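Local coordinates for protein transcriptional regulator (TetR/AcrR family) (Bacillus halodurans, PDB 5GP9) that probably represses genes of fatty acid degradation by binding their operator DNA, as a dimeric TetR-family regulator whose DNA grip responds to an effector, at residues 15-20 / 33-38. Numbering follows the deposited sequence.
Sequences AVQVIA and AKAAGV
Val18 and Ala35 meet where helix 8-26 packs against helix 29-36, the first helix of the predicted helix-turn-helix motif in this TetR-type DNA-binding domain. The apolar part of the contact is a single methyl-to-methyl touch: CG2 of Val18 lies 3.9 Å from CB of Ala35, an ordinary van der Waals distance. The valine presents this branch because CG1 stands anti to the backbone N (chi1 168°), which leaves CG2 beside that nitrogen and directed at the neighbouring helix. A branched residue suits a buried helix face, since it fills space without a long flexible chain; alanine suits the other side, where its one methyl lets the helices come close, with the CA atoms of Val18 and Ala35 7.5 Å apart. Ala35 and Ala36 also touch Ala14, one turn before Val18, so small residues continue the packing along helix 8-26.

A second, looser van der Waals contact comes from Gln17 at the exposed margin. Its chain runs extended through chi1 and chi2, carrying the amide out alongside the alanine, where NE2 approaches CB of Ala35 at 4.3 Å; the solvent-facing position suits a polar end group.

Behind Val18, other faces of helix 8-26 join the rest of the protein: Ala15 rests on Val53 and Leu57 of helix 50-74, while Ile19 reaches Val103 of helix 98-107.

Backbone bonds finish helix 29-36 in a Schellman motif. Gly37 adopts a positive phi of 73°, a conformation easy for a residue without a side chain, and the chain turns toward helix 40-46. Two bonds close the end: Gly37 N to Lys34 O at 3.0 Å, and Val38 N to Ala33 O, also at 3.0 Å.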
ATOM      1  N   ALA A  15      -2.345  -9.014 -22.033  1.00 22.29           N
ATOM      2  CA  ALA A  15      -2.512  -7.707 -21.371  1.00 24.17           C
ATOM      3  C   ALA A  15      -1.557  -7.595 -20.155  1.00 24.14           C
ATOM      4  O   ALA A  15      -0.907  -6.510 -20.004  1.00 26.78           O
ATOM      5  CB  ALA A  15      -3.927  -7.465 -20.992  1.00 24.24           C
ATOM      6  N   VAL A  16      -1.416  -8.689 -19.395  1.00 26.18           N
ATOM      7  CA  VAL A  16      -0.527  -8.684 -18.230  1.00 24.66           C
ATOM      8  C   VAL A  16       0.908  -8.431 -18.708  1.00 29.43           C
ATOM      9  O   VAL A  16       1.641  -7.576 -18.195  1.00 28.11           O
ATOM     10  CB  VAL A  16      -0.645  -9.964 -17.402  1.00 24.36           C
ATOM     11  CG1 VAL A  16       0.513 -10.105 -16.373  1.00 29.89           C
ATOM     12  CG2 VAL A  16      -1.967 -10.043 -16.724  1.00 24.72           C
ATOM     13  N   GLN A  17       1.289  -9.100 -19.806  1.00 26.51           N
ATOM     14  CA  GLN A  17       2.618  -8.949 -20.350  1.00 29.66           C
ATOM     15  C   GLN A  17       2.893  -7.542 -20.830  1.00 29.01           C
ATOM     16  O   GLN A  17       3.891  -6.950 -20.459  1.00 28.55           O
ATOM     17  CB  GLN A  17       2.847  -9.956 -21.474  1.00 35.17           C
ATOM     18  CG  GLN A  17       4.243  -9.794 -22.033  1.00 43.66           C
ATOM     19  CD  GLN A  17       4.507 -10.740 -23.156  1.00 53.94           C
ATOM     20  OE1 GLN A  17       4.598 -11.969 -22.955  1.00 61.19           O
ATOM     21  NE2 GLN A  17       4.585 -10.177 -24.375  1.00 53.78           N
ATOM     22  N   VAL A  18       1.979  -6.973 -21.588  1.00 28.95           N
ATOM     23  CA  VAL A  18       2.174  -5.673 -22.157  1.00 29.79           C
ATOM     24  C   VAL A  18       2.186  -4.556 -21.105  1.00 29.37           C
ATOM     25  O   VAL A  18       3.023  -3.636 -21.144  1.00 31.41           O
ATOM     26  CB  VAL A  18       1.099  -5.405 -23.213  1.00 32.94           C
ATOM     27  CG1 VAL A  18       1.078  -3.947 -23.651  1.00 32.94           C
ATOM     28  CG2 VAL A  18       1.340  -6.344 -24.379  1.00 32.51           C
ATOM     29  N   ILE A  19       1.282  -4.685 -20.157  1.00 27.74           N
ATOM     30  CA  ILE A  19       1.178  -3.720 -19.075  1.00 30.43           C
ATOM     31  C   ILE A  19       2.388  -3.809 -18.198  1.00 27.48           C
ATOM     32  O   ILE A  19       2.905  -2.773 -17.793  1.00 34.15           O
ATOM     33  CB  ILE A  19      -0.133  -3.821 -18.291  1.00 29.58           C
ATOM     34  CG1 ILE A  19      -1.370  -3.492 -19.151  1.00 28.64           C
ATOM     35  CG2 ILE A  19      -0.118  -2.974 -17.023  1.00 30.32           C
ATOM     36  CD1 ILE A  19      -2.719  -3.846 -18.549  1.00 29.95           C
ATOM     37  N   ALA A  20       2.882  -4.996 -17.919  1.00 31.07           N
ATOM     38  CA  ALA A  20       4.050  -5.139 -17.052  1.00 29.31           C
ATOM     39  C   ALA A  20       5.266  -4.553 -17.780  1.00 36.59           C
ATOM     40  O   ALA A  20       6.059  -3.815 -17.221  1.00 36.75           O
ATOM     41  CB  ALA A  20       4.293  -6.572 -16.728  1.00 29.57           C
ATOM     42  N   ALA A  33      -3.246  -6.803 -28.706  1.00 30.96           N
ATOM     43  CA  ALA A  33      -3.736  -7.652 -29.789  1.00 33.34           C
ATOM     44  C   ALA A  33      -2.569  -8.389 -30.438  1.00 32.31           C
ATOM     45  O   ALA A  33      -2.650  -9.617 -30.567  1.00 32.00           O
ATOM     46  CB  ALA A  33      -4.482  -6.760 -30.828  1.00 32.01           C
ATOM     47  N   LYS A  34      -1.451  -7.679 -30.712  1.00 34.22           N
ATOM     48  CA  LYS A  34      -0.255  -8.277 -31.316  1.00 40.52           C
ATOM     49  C   LYS A  34       0.303  -9.366 -30.418  1.00 36.85           C
ATOM     50  O   LYS A  34       0.473 -10.498 -30.851  1.00 33.98           O
ATOM     51  CB  LYS A  34       0.813  -7.227 -31.647  1.00 45.89           C
ATOM     52  CG  LYS A  34       2.143  -7.791 -32.197  1.00 50.01           C
ATOM     53  CD  LYS A  34       3.127  -6.696 -32.609  1.00 57.60           C
ATOM     54  CE  LYS A  34       4.573  -6.952 -32.182  1.00 61.95           C
ATOM     55  NZ  LYS A  34       5.024  -8.295 -32.619  1.00 66.51           N
ATOM     56  N   ALA A  35       0.392  -9.073 -29.122  1.00 30.50           N
ATOM     57  CA  ALA A  35       0.950 -10.045 -28.184  1.00 28.80           C
ATOM     58  C   ALA A  35       0.025 -11.273 -28.010  1.00 29.49           C
ATOM     59  O   ALA A  35       0.512 -12.376 -27.754  1.00 37.27           O
ATOM     60  CB  ALA A  35       1.194  -9.347 -26.851  1.00 30.45           C
ATOM     61  N   ALA A  36      -1.269 -11.082 -28.218  1.00 26.25           N
ATOM     62  CA  ALA A  36      -2.283 -12.104 -28.102  1.00 25.59           C
ATOM     63  C   ALA A  36      -2.449 -12.916 -29.427  1.00 28.21           C
ATOM     64  O   ALA A  36      -3.194 -13.845 -29.435  1.00 30.03           O
ATOM     65  CB  ALA A  36      -3.631 -11.508 -27.755  1.00 26.95           C
ATOM     66  N   GLY A  37      -1.822 -12.458 -30.496  1.00 31.42           N
ATOM     67  CA  GLY A  37      -1.918 -13.104 -31.808  1.00 34.18           C
ATOM     68  C   GLY A  37      -3.250 -12.914 -32.493  1.00 39.14           C
ATOM     69  O   GLY A  37      -3.742 -13.835 -33.225  1.00 35.43           O
ATOM     70  N   VAL A  38      -3.849 -11.736 -32.281  1.00 34.19           N
ATOM     71  CA  VAL A  38      -5.223 -11.494 -32.769  1.00 36.07           C
ATOM     72  C   VAL A  38      -5.304 -10.150 -33.440  1.00 32.64           C
ATOM     73  O   VAL A  38      -4.378  -9.322 -33.296  1.00 38.59           O
ATOM     74  CB  VAL A  38      -6.289 -11.617 -31.697  1.00 35.94           C
ATOM     75  CG1 VAL A  38      -6.395 -13.015 -31.124  1.00 39.00           C
ATOM     76  CG2 VAL A  38      -6.090 -10.562 -30.584  1.00 36.30           C
TER